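Local coordinates for mannuronan C5-epimerase (Pseudomonas syringae pv. tomato, PDB 4NK6), which converts beta-D-mannuronate residues of the polymer to alpha-L-guluronate during alginate synthesis and helps shield the new chain on its way through the periplasm, at residues L354-R368 / L377-Y391. Numbering follows the deposited sequence.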
loop_
_atom_site.group_PDB
_atom_site.type_symbol
_atom_site.label_atom_id
_atom_site.label_comp_id
_atom_site.label_asym_id
_atom_site.label_seq_id
_atom_site.Cartn_x
_atom_site.Cartn_y
_atom_site.Cartn_z
ATOM N N LEU A 354 4.755 19.632 5.273
ATOM C CA LEU A 354 5.947 18.823 5.498
ATOM C C LEU A 354 6.655 19.383 6.728
ATOM O O LEU A 354 7.151 20.510 6.698
ATOM C CB LEU A 354 6.874 18.853 4.274
ATOM C CG LEU A 354 6.588 17.885 3.116
ATOM C CD1 LEU A 354 5.152 17.985 2.606
ATOM C CD2 LEU A 354 7.572 18.088 1.970
ATOM N N TRP A 355 6.676 18.607 7.810
ATOM C CA TRP A 355 7.229 19.067 9.087
ATOM C C TRP A 355 8.344 18.178 9.622
ATOM O O TRP A 355 8.115 17.006 9.924
ATOM C CB TRP A 355 6.140 19.138 10.161
ATOM C CG TRP A 355 6.622 19.794 11.428
ATOM C CD1 TRP A 355 7.526 19.290 12.330
ATOM C CD2 TRP A 355 6.235 21.081 11.931
ATOM N NE1 TRP A 355 7.723 20.185 13.354
ATOM C CE2 TRP A 355 6.942 21.291 13.136
ATOM C CE3 TRP A 355 5.350 22.070 11.488
ATOM C CZ2 TRP A 355 6.797 22.455 13.896
ATOM C CZ3 TRP A 355 5.210 23.226 12.244
ATOM C CH2 TRP A 355 5.929 23.407 13.432
ATOM N N GLY A 356 9.534 18.750 9.780
ATOM C CA GLY A 356 10.605 18.098 10.520
ATOM C C GLY A 356 11.153 16.817 9.916
ATOM O O GLY A 356 11.640 15.942 10.633
ATOM N N ASN A 357 11.076 16.703 8.595
ATOM C CA ASN A 357 11.651 15.558 7.906
ATOM C C ASN A 357 13.142 15.740 7.752
ATOM O O ASN A 357 13.620 16.851 7.566
ATOM C CB ASN A 357 11.031 15.395 6.524
ATOM C CG ASN A 357 9.552 15.156 6.590
ATOM O OD1 ASN A 357 9.112 14.056 6.909
ATOM N ND2 ASN A 357 8.766 16.191 6.296
ATOM N N ARG A 358 13.873 14.639 7.826
ATOM C CA ARG A 358 15.302 14.667 7.598
ATOM C C ARG A 358 15.579 13.988 6.266
ATOM O O ARG A 358 15.514 12.765 6.147
ATOM C CB ARG A 358 16.033 13.994 8.760
ATOM C CG ARG A 358 15.965 14.820 10.049
ATOM C CD ARG A 358 16.629 14.111 11.213
ATOM N NE ARG A 358 15.789 13.039 11.715
ATOM C CZ ARG A 358 14.859 13.205 12.647
ATOM N NH1 ARG A 358 14.663 14.407 13.175
ATOM N NH2 ARG A 358 14.140 12.174 13.057
ATOM N N VAL A 359 15.845 14.810 5.254
ATOM C CA VAL A 359 15.990 14.345 3.886
ATOM C C VAL A 359 17.461 14.422 3.494
ATOM O O VAL A 359 17.993 15.498 3.223
ATOM C CB VAL A 359 15.107 15.189 2.944
ATOM C CG1 VAL A 359 15.009 14.546 1.601
ATOM C CG2 VAL A 359 13.710 15.322 3.541
ATOM N N ILE A 360 18.118 13.270 3.469
ATOM C CA ILE A 360 19.573 13.224 3.471
ATOM C C ILE A 360 20.118 12.380 2.333
ATOM O O ILE A 360 19.686 11.253 2.148
ATOM C CB ILE A 360 20.091 12.562 4.785
ATOM C CG1 ILE A 360 19.371 13.130 6.011
ATOM C CG2 ILE A 360 21.603 12.707 4.887
ATOM C CD1 ILE A 360 19.619 14.636 6.249
ATOM N N ALA A 361 21.086 12.913 1.594
ATOM C CA ALA A 361 21.855 12.124 0.634
ATOM C C ALA A 361 21.010 11.363 -0.381
ATOM O O ALA A 361 21.348 10.247 -0.744
ATOM C CB ALA A 361 22.829 11.146 1.372
ATOM N N ASN A 362 19.910 11.956 -0.834
ATOM C CA ASN A 362 19.221 11.431 -2.011
ATOM C C ASN A 362 19.962 11.895 -3.266
ATOM O O ASN A 362 20.574 12.959 -3.256
ATOM C CB ASN A 362 17.751 11.861 -2.021
ATOM C CG ASN A 362 17.006 11.406 -0.766
ATOM O OD1 ASN A 362 16.587 10.252 -0.662
ATOM N ND2 ASN A 362 16.851 12.312 0.195
ATOM N N ARG A 363 19.940 11.101 -4.337
ATOM C CA ARG A 363 20.817 11.380 -5.477
ATOM C C ARG A 363 20.443 12.660 -6.211
ATOM O O ARG A 363 21.301 13.327 -6.784
ATOM C CB ARG A 363 20.882 10.196 -6.456
ATOM C CG ARG A 363 21.646 8.991 -5.910
ATOM C CD ARG A 363 21.695 7.833 -6.896
ATOM N NE ARG A 363 22.212 6.627 -6.259
ATOM C CZ ARG A 363 22.492 5.498 -6.903
ATOM N NH1 ARG A 363 22.306 5.417 -8.214
ATOM N NH2 ARG A 363 22.963 4.453 -6.236
ATOM N N ARG A 364 19.161 12.995 -6.200
ATOM C CA ARG A 364 18.703 14.214 -6.867
ATOM C C ARG A 364 18.326 15.283 -5.836
ATOM O O ARG A 364 19.168 15.646 -5.021
ATOM C CB ARG A 364 17.597 13.908 -7.888
ATOM C CG ARG A 364 18.132 13.058 -9.059
ATOM C CD ARG A 364 17.145 12.899 -10.225
ATOM N NE ARG A 364 16.778 14.178 -10.832
ATOM C CZ ARG A 364 17.492 14.795 -11.776
ATOM N NH1 ARG A 364 17.083 15.956 -12.266
ATOM N NH2 ARG A 364 18.616 14.259 -12.228
ATOM N N HIS A 365 17.095 15.789 -5.854
ATOM C CA HIS A 365 16.722 16.863 -4.924
ATOM C C HIS A 365 16.218 16.336 -3.583
ATOM O O HIS A 365 15.593 15.285 -3.528
ATOM C CB HIS A 365 15.639 17.767 -5.530
ATOM C CG HIS A 365 15.965 18.268 -6.903
ATOM N ND1 HIS A 365 16.835 19.314 -7.127
ATOM C CD2 HIS A 365 15.549 17.854 -8.125
ATOM C CE1 HIS A 365 16.942 19.522 -8.431
ATOM N NE2 HIS A 365 16.167 18.654 -9.056
ATOM N N GLY A 366 16.462 17.078 -2.503
ATOM C CA GLY A 366 15.910 16.715 -1.205
ATOM C C GLY A 366 14.384 16.733 -1.225
ATOM O O GLY A 366 13.737 15.705 -1.050
ATOM N N ILE A 367 13.810 17.910 -1.441
ATOM C CA ILE A 367 12.365 18.064 -1.557
ATOM C C ILE A 367 12.033 18.778 -2.872
ATOM O O ILE A 367 12.462 19.913 -3.103
ATOM C CB ILE A 367 11.795 18.893 -0.382
ATOM C CG1 ILE A 367 12.039 18.172 0.950
ATOM C CG2 ILE A 367 10.297 19.154 -0.577
ATOM C CD1 ILE A 367 11.757 19.038 2.205
ATOM N N ARG A 368 11.290 18.108 -3.744
ATOM C CA ARG A 368 10.894 18.724 -5.003
ATOM C C ARG A 368 9.386 18.962 -5.044
ATOM O O ARG A 368 8.596 18.086 -4.687
ATOM C CB ARG A 368 11.356 17.892 -6.208
ATOM C CG ARG A 368 10.921 18.499 -7.551
ATOM C CD ARG A 368 11.763 17.989 -8.725
ATOM N NE ARG A 368 11.540 16.575 -9.031
ATOM C CZ ARG A 368 10.714 16.134 -9.975
ATOM N NH1 ARG A 368 10.603 14.829 -10.200
ATOM N NH2 ARG A 368 10.002 16.995 -10.699
ATOM N N LEU A 377 6.651 24.100 4.382
ATOM C CA LEU A 377 7.860 23.348 4.697
ATOM C C LEU A 377 8.404 23.862 6.018
ATOM O O LEU A 377 9.088 24.889 6.066
ATOM C CB LEU A 377 8.904 23.503 3.585
ATOM C CG LEU A 377 8.506 23.059 2.166
ATOM C CD1 LEU A 377 9.669 23.182 1.195
ATOM C CD2 LEU A 377 7.966 21.641 2.145
ATOM N N TYR A 378 8.076 23.165 7.100
ATOM C CA TYR A 378 8.466 23.622 8.430
ATOM C C TYR A 378 9.507 22.700 9.063
ATOM O O TYR A 378 9.321 21.481 9.127
ATOM C CB TYR A 378 7.242 23.726 9.342
ATOM C CG TYR A 378 6.435 25.006 9.204
ATOM C CD1 TYR A 378 5.692 25.267 8.059
ATOM C CD2 TYR A 378 6.403 25.949 10.235
ATOM C CE1 TYR A 378 4.940 26.444 7.935
ATOM C CE2 TYR A 378 5.658 27.123 10.119
ATOM C CZ TYR A 378 4.929 27.356 8.960
ATOM O OH TYR A 378 4.190 28.516 8.833
ATOM N N GLU A 379 10.603 23.299 9.520
ATOM C CA GLU A 379 11.636 22.602 10.280
ATOM C C GLU A 379 12.277 21.424 9.551
ATOM O O GLU A 379 12.882 20.567 10.192
ATOM C CB GLU A 379 11.099 22.138 11.649
ATOM C CG GLU A 379 10.547 23.263 12.534
ATOM C CD GLU A 379 11.580 24.330 12.857
ATOM O OE1 GLU A 379 12.777 23.995 12.953
ATOM O OE2 GLU A 379 11.197 25.508 13.013
ATOM N N ASN A 380 12.149 21.368 8.226
ATOM C CA ASN A 380 12.795 20.296 7.475
ATOM C C ASN A 380 14.304 20.465 7.386
ATOM O O ASN A 380 14.822 21.581 7.303
ATOM C CB ASN A 380 12.211 20.156 6.069
ATOM C CG ASN A 380 10.755 19.763 6.093
ATOM O OD1 ASN A 380 10.419 18.601 6.344
ATOM N ND2 ASN A 380 9.879 20.728 5.841
ATOM N N VAL A 381 15.004 19.340 7.411
ATOM C CA VAL A 381 16.436 19.338 7.201
ATOM C C VAL A 381 16.718 18.625 5.887
ATOM O O VAL A 381 16.369 17.455 5.728
ATOM C CB VAL A 381 17.156 18.611 8.338
ATOM C CG1 VAL A 381 18.618 18.453 8.003
ATOM C CG2 VAL A 381 16.965 19.364 9.667
ATOM N N ALA A 382 17.331 19.336 4.943
ATOM C CA ALA A 382 17.717 18.750 3.664
ATOM C C ALA A 382 19.216 18.919 3.499
ATOM O O ALA A 382 19.713 20.025 3.284
ATOM C CB ALA A 382 16.974 19.424 2.505
ATOM N N MET A 383 19.939 17.814 3.605
ATOM C CA MET A 383 21.385 17.876 3.618
ATOM C C MET A 383 22.012 16.851 2.702
ATOM O O MET A 383 21.554 15.710 2.626
ATOM C CB MET A 383 21.902 17.644 5.038
ATOM C CG MET A 383 21.889 18.875 5.928
ATOM S SD MET A 383 22.991 18.640 7.350
ATOM C CE MET A 383 24.592 18.570 6.538
ATOM N N ALA A 384 23.067 17.272 2.017
ATOM C CA ALA A 384 23.921 16.360 1.272
ATOM C C ALA A 384 23.203 15.659 0.123
ATOM O O ALA A 384 23.640 14.607 -0.327
ATOM C CB ALA A 384 24.567 15.326 2.220
ATOM N N ASN A 385 22.102 16.237 -0.344
ATOM C CA ASN A 385 21.443 15.708 -1.525
ATOM C C ASN A 385 22.259 16.055 -2.745
ATOM O O ASN A 385 22.986 17.047 -2.745
ATOM C CB ASN A 385 20.010 16.234 -1.633
ATOM C CG ASN A 385 19.154 15.793 -0.458
ATOM O OD1 ASN A 385 18.726 14.641 -0.390
ATOM N ND2 ASN A 385 18.926 16.698 0.490
ATOM N N GLY A 386 22.153 15.237 -3.784
ATOM C CA GLY A 386 22.984 15.406 -4.964
ATOM C C GLY A 386 22.711 16.708 -5.695
ATOM O O GLY A 386 23.612 17.307 -6.280
ATOM N N LEU A 387 21.465 17.162 -5.676
ATOM C CA LEU A 387 21.137 18.394 -6.400
ATOM C C LEU A 387 20.725 19.515 -5.434
ATOM O O LEU A 387 21.542 19.950 -4.618
ATOM C CB LEU A 387 20.098 18.134 -7.505
ATOM C CG LEU A 387 20.609 17.178 -8.597
ATOM C CD1 LEU A 387 19.491 16.759 -9.550
ATOM C CD2 LEU A 387 21.807 17.773 -9.391
ATOM N N MET A 388 19.483 19.982 -5.515
ATOM C CA MET A 388 19.040 21.061 -4.626
ATOM C C MET A 388 18.520 20.494 -3.313
ATOM O O MET A 388 18.047 19.354 -3.258
ATOM C CB MET A 388 17.945 21.914 -5.275
ATOM C CG MET A 388 18.368 22.660 -6.518
ATOM S SD MET A 388 19.587 23.947 -6.189
ATOM C CE MET A 388 19.815 24.578 -7.856
ATOM N N GLY A 389 18.603 21.286 -2.250
ATOM C CA GLY A 389 17.941 20.921 -1.008
ATOM C C GLY A 389 16.434 20.970 -1.223
ATOM O O GLY A 389 15.726 20.010 -0.944
ATOM N N VAL A 390 15.952 22.104 -1.722
ATOM C CA VAL A 390 14.542 22.272 -2.068
ATOM C C VAL A 390 14.424 22.833 -3.493
ATOM O O VAL A 390 15.112 23.793 -3.845
ATOM C CB VAL A 390 13.826 23.202 -1.061
ATOM C CG1 VAL A 390 12.424 23.580 -1.550
ATOM C CG2 VAL A 390 13.758 22.541 0.319
ATOM N N TYR A 391 13.577 22.217 -4.321
ATOM C CA TYR A 391 13.409 22.655 -5.712
ATOM C C TYR A 391 11.934 22.805 -6.051
ATOM O O TYR A 391 11.174 21.847 -5.971
ATOM C CB TYR A 391 14.070 21.656 -6.669
ATOM C CG TYR A 391 13.883 21.952 -8.156
ATOM C CD1 TYR A 391 13.960 23.246 -8.653
ATOM C CD2 TYR A 391 13.655 20.923 -9.058
ATOM C CE1 TYR A 391 13.797 23.507 -10.007
ATOM C CE2 TYR A 391 13.492 21.168 -10.413
ATOM C CZ TYR A 391 13.564 22.458 -10.880
ATOM O OH TYR A 391 13.405 22.697 -12.224
#
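Asn380 lies alongside Asn357 from the neighbouring coil, their amide planes only 4° apart. Followed outward, its CB rests 4.0 Å from Ile367 CD1, an apolar neighbour from the coil interior. CG stands anti to the carbonyl carbon (chi1 -63°), which swings the amide across to the preceding coil. There OD1 accepts two bonds, from Asn357 ND2 (2.9 Å) in the carbonyl plane and from Asn357 N above it; ND2 gives a hydrogen to Leu354 O (2.9 Å), whose other donor is Tyr378 N. Asparagine suits this buried turn because one short side chain both donates and accepts. Asn357 ND2 also bonds Val331 O, and its OD1 receives Asn334 ND2, extending the stack. At the next corner Asn385 OD1 likewise accepts from N and ND2 of Asn362, whose OD1 bonds Asn339 ND2, and Asn385 ND2 reaches Val359 O. Beyond it the His365 ring is sandwiched between Leu387 CD1 and Tyr391 CB, while ND1 accepts a hydrogen bond from Met388 N (3.2 Å), tilted out of the ring plane. Gly366 fits where a CB would strike Gly389 O. Inside, Ile367 packs on Val390; outside, Trp355 CE3 presses on Tyr378 CB. Paired parallel strands 358-360 and 381-383, whose axes approach to 4.8 Å, flanked by turns with stacked asparagines, mark successive coils of a right-handed parallel beta-helix.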